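Exopolyphosphatase (Aquifex aeolicus, PDB 1T6C) probably hydrolyses phosphoanhydride bonds, as in the exopolyphosphatases and guanosine pentaphosphate phosphohydrolases of the actin-like Ppx/GppA family. Local coordinates at residues Ile17-Tyr22 against Ala87-Ala92; Thr46-Lys51 against Asp61-Thr66; Val24-Ala29 against Lys71-Leu76. All coordinates share one frame; numbering follows the deposited sequence. Where two conformers were deposited one is given.

Contact 1: residues Ile17-Tyr22 against Ala87-Ala92; sequences IDIGSY and AVATEA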
loop_
_atom_site.group_PDB
_atom_site.type_symbol
_atom_site.label_atom_id
_atom_site.label_comp_id
_atom_site.label_asym_id
_atom_site.label_seq_id
_atom_site.Cartn_x
_atom_site.Cartn_y
_atom_site.Cartn_z
ATOM N N ILE A 17 -9.302 -4.825 -9.300
ATOM C CA ILE A 17 -9.274 -3.407 -9.707
ATOM C C ILE A 17 -9.294 -2.624 -8.411
ATOM O O ILE A 17 -10.103 -2.891 -7.523
ATOM C CB ILE A 17 -10.474 -3.088 -10.566
ATOM C CG1 ILE A 17 -10.373 -3.807 -11.909
ATOM C CG2 ILE A 17 -10.590 -1.594 -10.746
ATOM C CD1 ILE A 17 -11.593 -3.659 -12.779
ATOM N N ASP A 18 -8.381 -1.672 -8.290
ATOM C CA ASP A 18 -8.315 -0.759 -7.157
ATOM C C ASP A 18 -8.416 0.679 -7.650
ATOM O O ASP A 18 -7.637 1.112 -8.478
ATOM C CB ASP A 18 -7.135 -1.017 -6.233
ATOM C CG ASP A 18 -5.856 -0.773 -6.849
ATOM O OD1 ASP A 18 -5.515 -1.526 -7.803
ATOM O OD2 ASP A 18 -5.088 0.136 -6.437
ATOM N N ILE A 19 -9.408 1.371 -7.126
ATOM C CA ILE A 19 -9.685 2.751 -7.465
ATOM C C ILE A 19 -9.263 3.576 -6.266
ATOM O O ILE A 19 -9.862 3.483 -5.198
ATOM C CB ILE A 19 -11.201 2.927 -7.738
ATOM C CG1 ILE A 19 -11.653 2.073 -8.928
ATOM C CG2 ILE A 19 -11.539 4.413 -7.910
ATOM C CD1 ILE A 19 -13.135 2.101 -9.147
ATOM N N GLY A 20 -8.251 4.408 -6.453
ATOM C CA GLY A 20 -7.818 5.339 -5.433
ATOM C C GLY A 20 -8.029 6.773 -5.860
ATOM O O GLY A 20 -8.595 7.028 -6.907
ATOM N N SER A 21 -7.539 7.693 -5.033
ATOM C CA SER A 21 -7.680 9.128 -5.299
ATOM C C SER A 21 -6.755 9.594 -6.421
ATOM O O SER A 21 -6.965 10.685 -6.961
ATOM C CB SER A 21 -7.479 9.964 -4.023
ATOM O OG SER A 21 -6.259 9.662 -3.404
ATOM N N TYR A 22 -5.752 8.792 -6.777
ATOM C CA TYR A 22 -4.786 9.165 -7.815
ATOM C C TYR A 22 -4.856 8.269 -9.040
ATOM O O TYR A 22 -4.945 8.733 -10.156
ATOM C CB TYR A 22 -3.386 9.124 -7.212
ATOM C CG TYR A 22 -2.293 9.697 -8.085
ATOM C CD1 TYR A 22 -2.305 11.036 -8.456
ATOM C CD2 TYR A 22 -1.219 8.910 -8.496
ATOM C CE1 TYR A 22 -1.290 11.565 -9.233
ATOM C CE2 TYR A 22 -0.210 9.433 -9.276
ATOM C CZ TYR A 22 -0.255 10.758 -9.641
ATOM O OH TYR A 22 0.761 11.278 -10.419
ATOM N N ALA A 87 -13.492 -5.629 -7.520
ATOM C CA ALA A 87 -13.108 -4.212 -7.645
ATOM C C ALA A 87 -13.400 -3.482 -6.353
ATOM O O ALA A 87 -14.478 -3.655 -5.742
ATOM C CB ALA A 87 -13.841 -3.587 -8.763
ATOM N N VAL A 88 -12.431 -2.681 -5.917
ATOM C CA VAL A 88 -12.539 -1.951 -4.655
ATOM C C VAL A 88 -12.193 -0.490 -4.856
ATOM O O VAL A 88 -11.441 -0.147 -5.776
ATOM C CB VAL A 88 -11.660 -2.567 -3.515
ATOM C CG1 VAL A 88 -12.017 -4.006 -3.217
ATOM C CG2 VAL A 88 -10.181 -2.461 -3.835
ATOM N N ALA A 89 -12.716 0.339 -3.975
ATOM C CA ALA A 89 -12.361 1.754 -3.923
ATOM C C ALA A 89 -11.960 2.081 -2.491
ATOM O O ALA A 89 -12.515 1.522 -1.562
ATOM C CB ALA A 89 -13.506 2.604 -4.385
ATOM N N THR A 90 -11.051 3.034 -2.346
ATOM C CA THR A 90 -10.541 3.458 -1.040
ATOM C C THR A 90 -11.468 4.427 -0.347
ATOM O O THR A 90 -12.289 5.113 -1.006
ATOM C CB THR A 90 -9.205 4.220 -1.209
ATOM O OG1 THR A 90 -9.435 5.440 -1.942
ATOM C CG2 THR A 90 -8.224 3.495 -1.972
ATOM N N GLU A 91 -11.271 4.548 0.966
ATOM C CA GLU A 91 -12.097 5.421 1.820
ATOM C C GLU A 91 -11.966 6.903 1.406
ATOM O O GLU A 91 -12.862 7.669 1.683
ATOM C CB GLU A 91 -11.728 5.263 3.305
ATOM C CG GLU A 91 -12.874 5.581 4.277
ATOM C CD GLU A 91 -12.483 6.568 5.353
ATOM O OE1 GLU A 91 -11.551 6.254 6.123
ATOM O OE2 GLU A 91 -13.115 7.643 5.444
ATOM N N ALA A 92 -10.891 7.282 0.728
ATOM C CA ALA A 92 -10.752 8.636 0.192
ATOM C C ALA A 92 -11.851 8.965 -0.843
ATOM O O ALA A 92 -12.230 10.117 -1.027
ATOM C CB ALA A 92 -9.389 8.806 -0.419
#

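Contact 2: residues Thr46-Lys51 against Asp61-Thr66; sequences TSLGTK and DRIEET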
loop_
_atom_site.group_PDB
_atom_site.type_symbol
_atom_site.label_atom_id
_atom_site.label_comp_id
_atom_site.label_asym_id
_atom_site.label_seq_id
_atom_site.Cartn_x
_atom_site.Cartn_y
_atom_site.Cartn_z
ATOM N N THR A 46 -6.106 9.017 -12.832
ATOM C CA THR A 46 -7.310 9.799 -13.099
ATOM C C THR A 46 -7.627 10.871 -12.060
ATOM O O THR A 46 -8.578 11.599 -12.226
ATOM C CB THR A 46 -8.552 8.900 -13.276
ATOM O OG1 THR A 46 -8.898 8.277 -12.036
ATOM C CG2 THR A 46 -8.297 7.768 -14.284
ATOM N N SER A 47 -6.850 10.929 -10.992
ATOM C CA SER A 47 -6.939 11.969 -9.982
ATOM C C SER A 47 -8.358 12.197 -9.493
ATOM O O SER A 47 -8.841 13.336 -9.473
ATOM C CB SER A 47 -6.319 13.274 -10.510
ATOM O OG SER A 47 -5.020 13.022 -11.023
ATOM N N LEU A 48 -9.033 11.124 -9.071
ATOM C CA LEU A 48 -10.396 11.257 -8.545
ATOM C C LEU A 48 -10.501 12.137 -7.292
ATOM O O LEU A 48 -11.559 12.680 -7.002
ATOM C CB LEU A 48 -11.001 9.881 -8.213
ATOM C CG LEU A 48 -11.862 9.208 -9.261
ATOM C CD1 LEU A 48 -12.277 7.836 -8.700
ATOM C CD2 LEU A 48 -13.123 9.983 -9.666
ATOM N N GLY A 49 -9.429 12.244 -6.531
ATOM C CA GLY A 49 -9.413 13.077 -5.343
ATOM C C GLY A 49 -9.345 14.567 -5.627
ATOM O O GLY A 49 -9.357 15.369 -4.685
ATOM N N THR A 50 -9.274 14.954 -6.901
ATOM C CA THR A 50 -9.161 16.363 -7.268
ATOM C C THR A 50 -10.308 17.161 -6.685
ATOM O O THR A 50 -11.477 16.896 -6.977
ATOM C CB THR A 50 -9.135 16.533 -8.793
ATOM O OG1 THR A 50 -8.014 15.828 -9.332
ATOM C CG2 THR A 50 -8.854 17.998 -9.173
ATOM N N LYS A 51 -9.953 18.137 -5.852
ATOM C CA LYS A 51 -10.890 19.118 -5.310
ATOM C C LYS A 51 -11.961 18.525 -4.376
ATOM O O LYS A 51 -12.965 19.158 -4.095
ATOM C CB LYS A 51 -11.520 19.939 -6.448
ATOM C CG LYS A 51 -10.611 21.064 -6.952
ATOM C CD LYS A 51 -11.078 21.628 -8.298
ATOM C CE LYS A 51 -12.538 22.132 -8.265
ATOM N NZ LYS A 51 -12.828 23.130 -7.176
ATOM N N ASP A 61 -15.259 15.652 -14.649
ATOM C CA ASP A 61 -14.291 15.248 -15.669
ATOM C C ASP A 61 -13.426 14.067 -15.192
ATOM O O ASP A 61 -13.026 13.229 -16.007
ATOM C CB ASP A 61 -13.443 16.430 -16.145
ATOM C CG ASP A 61 -12.530 16.966 -15.084
ATOM O OD1 ASP A 61 -12.978 17.153 -13.942
ATOM O OD2 ASP A 61 -11.334 17.252 -15.301
ATOM N N ARG A 62 -13.173 14.000 -13.881
ATOM C CA ARG A 62 -12.412 12.904 -13.270
ATOM C C ARG A 62 -13.274 11.625 -13.192
ATOM O O ARG A 62 -12.778 10.514 -13.399
ATOM C CB ARG A 62 -11.952 13.279 -11.866
ATOM C CG ARG A 62 -11.150 14.552 -11.735
ATOM C CD ARG A 62 -9.816 14.535 -12.461
ATOM N NE ARG A 62 -9.958 14.866 -13.882
ATOM C CZ ARG A 62 -9.555 14.125 -14.910
ATOM N NH1 ARG A 62 -8.965 12.959 -14.730
ATOM N NH2 ARG A 62 -9.733 14.558 -16.148
ATOM N N ILE A 63 -14.566 11.794 -12.938
ATOM C CA ILE A 63 -15.508 10.672 -13.021
ATOM C C ILE A 63 -15.517 10.107 -14.434
ATOM O O ILE A 63 -15.482 8.909 -14.635
ATOM C CB ILE A 63 -16.951 11.103 -12.616
ATOM C CG1 ILE A 63 -17.055 11.227 -11.106
ATOM C CG2 ILE A 63 -18.001 10.153 -13.181
ATOM C CD1 ILE A 63 -18.343 11.890 -10.627
ATOM N N GLU A 64 -15.631 10.970 -15.439
ATOM C CA GLU A 64 -15.807 10.474 -16.800
ATOM C C GLU A 64 -14.557 9.750 -17.263
ATOM O O GLU A 64 -14.654 8.713 -17.915
ATOM C CB GLU A 64 -16.099 11.635 -17.749
ATOM C CG GLU A 64 -17.436 12.291 -17.496
ATOM C CD GLU A 64 -18.621 11.435 -17.902
ATOM O OE1 GLU A 64 -18.461 10.393 -18.588
ATOM O OE2 GLU A 64 -19.744 11.852 -17.566
ATOM N N GLU A 65 -13.386 10.284 -16.933
ATOM C CA GLU A 65 -12.151 9.614 -17.316
ATOM C C GLU A 65 -12.058 8.262 -16.602
ATOM O O GLU A 65 -11.619 7.261 -17.184
ATOM C CB GLU A 65 -10.900 10.433 -16.988
ATOM C CG GLU A 65 -9.670 9.786 -17.598
ATOM C CD GLU A 65 -8.384 10.575 -17.432
ATOM O OE1 GLU A 65 -8.442 11.692 -16.920
ATOM O OE2 GLU A 65 -7.309 10.058 -17.823
ATOM N N THR A 66 -12.461 8.243 -15.337
ATOM C CA THR A 66 -12.375 7.009 -14.546
ATOM C C THR A 66 -13.309 5.946 -15.131
ATOM O O THR A 66 -12.905 4.800 -15.302
ATOM C CB THR A 66 -12.679 7.284 -13.079
ATOM O OG1 THR A 66 -11.694 8.155 -12.514
ATOM C CG2 THR A 66 -12.566 6.002 -12.237
#

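Contact 3: residues Val24-Ala29 against Lys71-Leu76; sequences VRLTIA and KEYKKL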
loop_
_atom_site.group_PDB
_atom_site.type_symbol
_atom_site.label_atom_id
_atom_site.label_comp_id
_atom_site.label_asym_id
_atom_site.label_seq_id
_atom_site.Cartn_x
_atom_site.Cartn_y
_atom_site.Cartn_z
ATOM N N VAL A 24 -6.196 4.379 -10.973
ATOM C CA VAL A 24 -7.074 3.235 -11.118
ATOM C C VAL A 24 -6.226 2.117 -11.702
ATOM O O VAL A 24 -5.620 2.279 -12.755
ATOM C CB VAL A 24 -8.237 3.563 -12.075
ATOM C CG1 VAL A 24 -9.232 2.404 -12.158
ATOM C CG2 VAL A 24 -8.943 4.867 -11.626
ATOM N N ARG A 25 -6.201 0.980 -11.015
ATOM C CA ARG A 25 -5.247 -0.088 -11.348
ATOM C C ARG A 25 -5.907 -1.429 -11.509
ATOM O O ARG A 25 -6.816 -1.751 -10.743
ATOM C CB ARG A 25 -4.171 -0.162 -10.302
ATOM C CG ARG A 25 -3.249 1.074 -10.369
ATOM C CD ARG A 25 -2.116 1.057 -9.466
ATOM N NE ARG A 25 -1.195 -0.007 -9.791
ATOM C CZ ARG A 25 -0.018 -0.142 -9.220
ATOM N NH1 ARG A 25 0.393 0.738 -8.323
ATOM N NH2 ARG A 25 0.753 -1.158 -9.569
ATOM N N LEU A 26 -5.436 -2.169 -12.503
ATOM C CA LEU A 26 -5.932 -3.509 -12.845
ATOM C C LEU A 26 -4.774 -4.500 -12.689
ATOM O O LEU A 26 -3.650 -4.242 -13.136
ATOM C CB LEU A 26 -6.403 -3.546 -14.299
ATOM C CG LEU A 26 -6.716 -4.932 -14.884
ATOM C CD1 LEU A 26 -7.950 -5.557 -14.208
ATOM C CD2 LEU A 26 -6.874 -4.867 -16.406
ATOM N N THR A 27 -5.048 -5.633 -12.058
ATOM C CA THR A 27 -4.112 -6.727 -11.938
ATOM C C THR A 27 -4.798 -8.043 -12.314
ATOM O O THR A 27 -5.843 -8.336 -11.798
ATOM C CB THR A 27 -3.559 -6.825 -10.486
ATOM O OG1 THR A 27 -3.077 -5.539 -10.045
ATOM C CG2 THR A 27 -2.376 -7.802 -10.425
ATOM N N ILE A 28 -4.221 -8.792 -13.242
ATOM C CA ILE A 28 -4.764 -10.075 -13.681
ATOM C C ILE A 28 -3.725 -11.122 -13.351
ATOM O O ILE A 28 -2.542 -10.926 -13.647
ATOM C CB ILE A 28 -5.097 -10.125 -15.180
ATOM C CG1 ILE A 28 -6.089 -9.021 -15.585
ATOM C CG2 ILE A 28 -5.668 -11.487 -15.532
ATOM C CD1 ILE A 28 -6.508 -9.032 -17.045
ATOM N N ALA A 29 -4.163 -12.225 -12.746
ATOM C CA ALA A 29 -3.263 -13.307 -12.373
ATOM C C ALA A 29 -3.844 -14.617 -12.882
ATOM O O ALA A 29 -5.054 -14.731 -13.091
ATOM C CB ALA A 29 -3.089 -13.344 -10.919
ATOM N N LYS A 71 -14.054 0.942 -18.356
ATOM C CA LYS A 71 -14.539 0.242 -19.537
ATOM C C LYS A 71 -13.398 -0.503 -20.242
ATOM O O LYS A 71 -13.562 -1.657 -20.636
ATOM C CB LYS A 71 -15.275 1.196 -20.494
ATOM C CG LYS A 71 -16.579 1.734 -19.956
ATOM C CD LYS A 71 -17.168 2.792 -20.905
ATOM C CE LYS A 71 -18.557 3.163 -20.591
ATOM N NZ LYS A 71 -19.034 4.194 -21.582
ATOM N N GLU A 72 -12.235 0.145 -20.353
ATOM C CA GLU A 72 -11.070 -0.456 -20.977
ATOM C C GLU A 72 -10.597 -1.660 -20.173
ATOM O O GLU A 72 -10.312 -2.694 -20.743
ATOM C CB GLU A 72 -9.973 0.581 -21.131
ATOM C CG GLU A 72 -10.388 1.624 -22.160
ATOM C CD GLU A 72 -9.588 2.910 -22.125
ATOM O OE1 GLU A 72 -8.559 2.968 -21.405
ATOM O OE2 GLU A 72 -9.995 3.871 -22.847
ATOM N N TYR A 73 -10.634 -1.550 -18.848
ATOM C CA TYR A 73 -10.262 -2.686 -18.003
ATOM C C TYR A 73 -11.257 -3.817 -18.141
ATOM O O TYR A 73 -10.874 -4.965 -18.215
ATOM C CB TYR A 73 -10.140 -2.263 -16.546
ATOM C CG TYR A 73 -8.958 -1.367 -16.215
ATOM C CD1 TYR A 73 -7.970 -1.062 -17.168
ATOM C CD2 TYR A 73 -8.795 -0.892 -14.936
ATOM C CE1 TYR A 73 -6.912 -0.225 -16.850
ATOM C CE2 TYR A 73 -7.741 -0.118 -14.591
ATOM C CZ TYR A 73 -6.790 0.219 -15.556
ATOM O OH TYR A 73 -5.746 0.994 -15.187
ATOM N N LYS A 74 -12.540 -3.510 -18.222
ATOM C CA LYS A 74 -13.541 -4.557 -18.386
ATOM C C LYS A 74 -13.365 -5.303 -19.729
ATOM O O LYS A 74 -13.555 -6.502 -19.799
ATOM C CB LYS A 74 -14.953 -3.943 -18.272
ATOM C CG LYS A 74 -16.121 -4.939 -18.342
ATOM C CD LYS A 74 -16.032 -6.067 -17.310
ATOM C CE LYS A 74 -17.364 -6.853 -17.201
ATOM N NZ LYS A 74 -17.884 -7.328 -18.522
ATOM N N LYS A 75 -12.958 -4.595 -20.773
ATOM C CA LYS A 75 -12.726 -5.195 -22.094
ATOM C C LYS A 75 -11.577 -6.212 -22.001
ATOM O O LYS A 75 -11.661 -7.289 -22.599
ATOM C CB LYS A 75 -12.388 -4.114 -23.125
ATOM C CG LYS A 75 -13.588 -3.396 -23.663
ATOM C CD LYS A 75 -13.162 -2.325 -24.679
ATOM C CE LYS A 75 -14.357 -1.486 -25.125
ATOM N NZ LYS A 75 -13.951 -0.207 -25.780
ATOM N N LEU A 76 -10.531 -5.866 -21.253
ATOM C CA LEU A 76 -9.413 -6.773 -21.019
ATOM C C LEU A 76 -9.858 -7.987 -20.214
ATOM O O LEU A 76 -9.515 -9.113 -20.545
ATOM C CB LEU A 76 -8.262 -6.073 -20.308
ATOM C CG LEU A 76 -7.565 -4.982 -21.122
ATOM C CD1 LEU A 76 -6.631 -4.170 -20.234
ATOM C CD2 LEU A 76 -6.804 -5.578 -22.297
#

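Contact 1: residues Ile17-Tyr22 against Ala87-Ala92
Ile17 lies beside Ala87, their CB atoms 3.9 Å apart, and its carbonyl begins the backbone pairing: Val88 N donates to Ile17 O over 2.8 Å. The same oxygen is brushed by Val88 CG2, which sits between its own backbone N and carbonyl carbon and also reaches Asp18 CB. Asp18 and Val88 share one face of the sheet, opposite to Ile17, Ala87, Ile19 and Ala89. The carboxylate of Asp18 leads away from this contact to a salt bridge with Arg301. Ile19 returns to the face of Ile17, where Leu70 of helix 60-79 packs on both isoleucines. Its N donates to Val88 O at 2.9 Å, so Val88 bonds through both its N-H and its C=O to the two residues flanking Asp18, as parallel strands do. Strands 12-19 and 84-89 are adjacent inner strands of the mixed sheet of the actin-like fold, and the turn that follows Ile19 probably corresponds to the phosphate-1 loop of that superfamily. Ile19 O accepts the last bond of the ladder from Thr90 N, 3.1 Å away. Gly20 then lies against the branched end of Thr90, with OG1 3.8 Å and CG2 3.9 Å from Gly20 CA. The threonine stands at the N-cap position of helix 91-94, and its chi1 of 65° turns both OG1 and CG2 towards Ile19 O and Gly20 CA. An alanine here would probably open a small gap beside Gly20 CA and Ile19 O, which would lose the hydroxyl and methyl that rest on them. At Ser21 the segments part, and its CB makes a marginal 4.2 Å approach to Ala92 CB.

Contact 2: residues Thr46-Lys51 against Asp61-Thr66
The loop that leaves strand 35-45 docks on the first turns of helix 60-79, where Thr46 and Leu48 meet Arg62 and Thr66. Arg62 curls towards the loop, its chain bent at chi2 (-63°) and chi3, and its NH1 donates to Thr46 O over 2.9 Å in an almost straight bond. Thr46 O lies in the guanidinium plane, whereas the nitrogen stands above the carbonyl's own plane. A salt-bridge network with two acids of the helix fixes the rotation of the guanidinium: NE and NH2 both grip Asp61 OD2 from the same face of its carboxylate, and Arg62 NH1 makes a second bond of 2.6 Å to Glu65 OE1. The network thus presents a positively charged group to a backbone carbonyl of the loop. Beyond Thr46 the chain makes a type I beta turn from Ser47 to Thr50, closed at Ser47 O by both the N and the OG1 of Thr50; the aliphatic part of Arg62 lies against it, with Arg62 CD 3.4 Å from Ser47 O. The side chains of Thr46 and Thr66 cross at about a right angle, their OG1 atoms 2.8 Å apart, while Thr66 OG1 donates back to Arg62 O over 2.7 Å. The Leu48 side chain also crosses that of Thr66, bringing CG to 3.4 Å from Thr66 OG1, and its CD2 reaches Ile63 CG1 at 4.4 Å. Phe102 of helix 99-109 packs on Leu48, Ile63 and Thr66.

Contact 3: residues Val24-Ala29 against Lys71-Leu76
Leu26 lays its CB over the centre of the Tyr73 ring, 3.7 Å from the centroid and only 13° off the ring normal, a CH-pi contact on one face. The two side chains slide past each other in opposite directions, so that Leu26 CD2 continues back towards the helix and comes to 4.0 Å from Tyr73 CD1. Chi1 of 169° sets CG of the leucine anti to the backbone N, and the CD2 branch beyond it also meets a second helical residue, Leu76, whose CD1 lies 3.9 Å from Leu26 CD2. At the far end of the ring Tyr73 OH donates to Val24 O over 2.8 Å. The hydroxyl stands above the carbonyl plane by 40°, yet Val24 O lies near the plane of the ring, at its edge. One tyrosine therefore gives the strand both an aromatic face and a polar tip. Helix 60-79 belongs to the beta-alpha-beta crossover that joins strand 35-45 to strand 84-89, and on its way it packs over the strands between them: segments 24-29 and 71-76 run in nearly the same direction, their axes 9.7 Å apart at closest approach. Val24 and Leu26 face the helix, while Arg25 between them points away. Val24 CG1, anti to its backbone N, touches Tyr73 CE2 at 3.8 Å, the two side chains meeting at a slant. Arg42 and Arg44 of strand 35-45 also lie against Tyr73, and Ile77, one turn on from Tyr73, packs on Leu26.

In the fold
All three contacts belong to one half of the molecule, and contacts 2 and 3 are nested in the chain loop that contact 1 closes. Contact 1, partly buried, lies nearest the chain's centre and is mainly backbone pairing within the sheet; its Thr90 side chain is about 9 Å from the calcium ion. Contacts 2 and 3 both use helix 60-79: the buried contact 3 sets it on strand 23-32 mainly by apolar and aromatic packing with one tyrosine hydroxyl bond, whereas contact 2, also partly buried but away from the annotated sites, relies largely on charge and hydroxyls. They meet at Val24, which touches Thr46 and Thr66, while backbone bonds from Ser21 and Tyr22 tie contact 1 to contact 2.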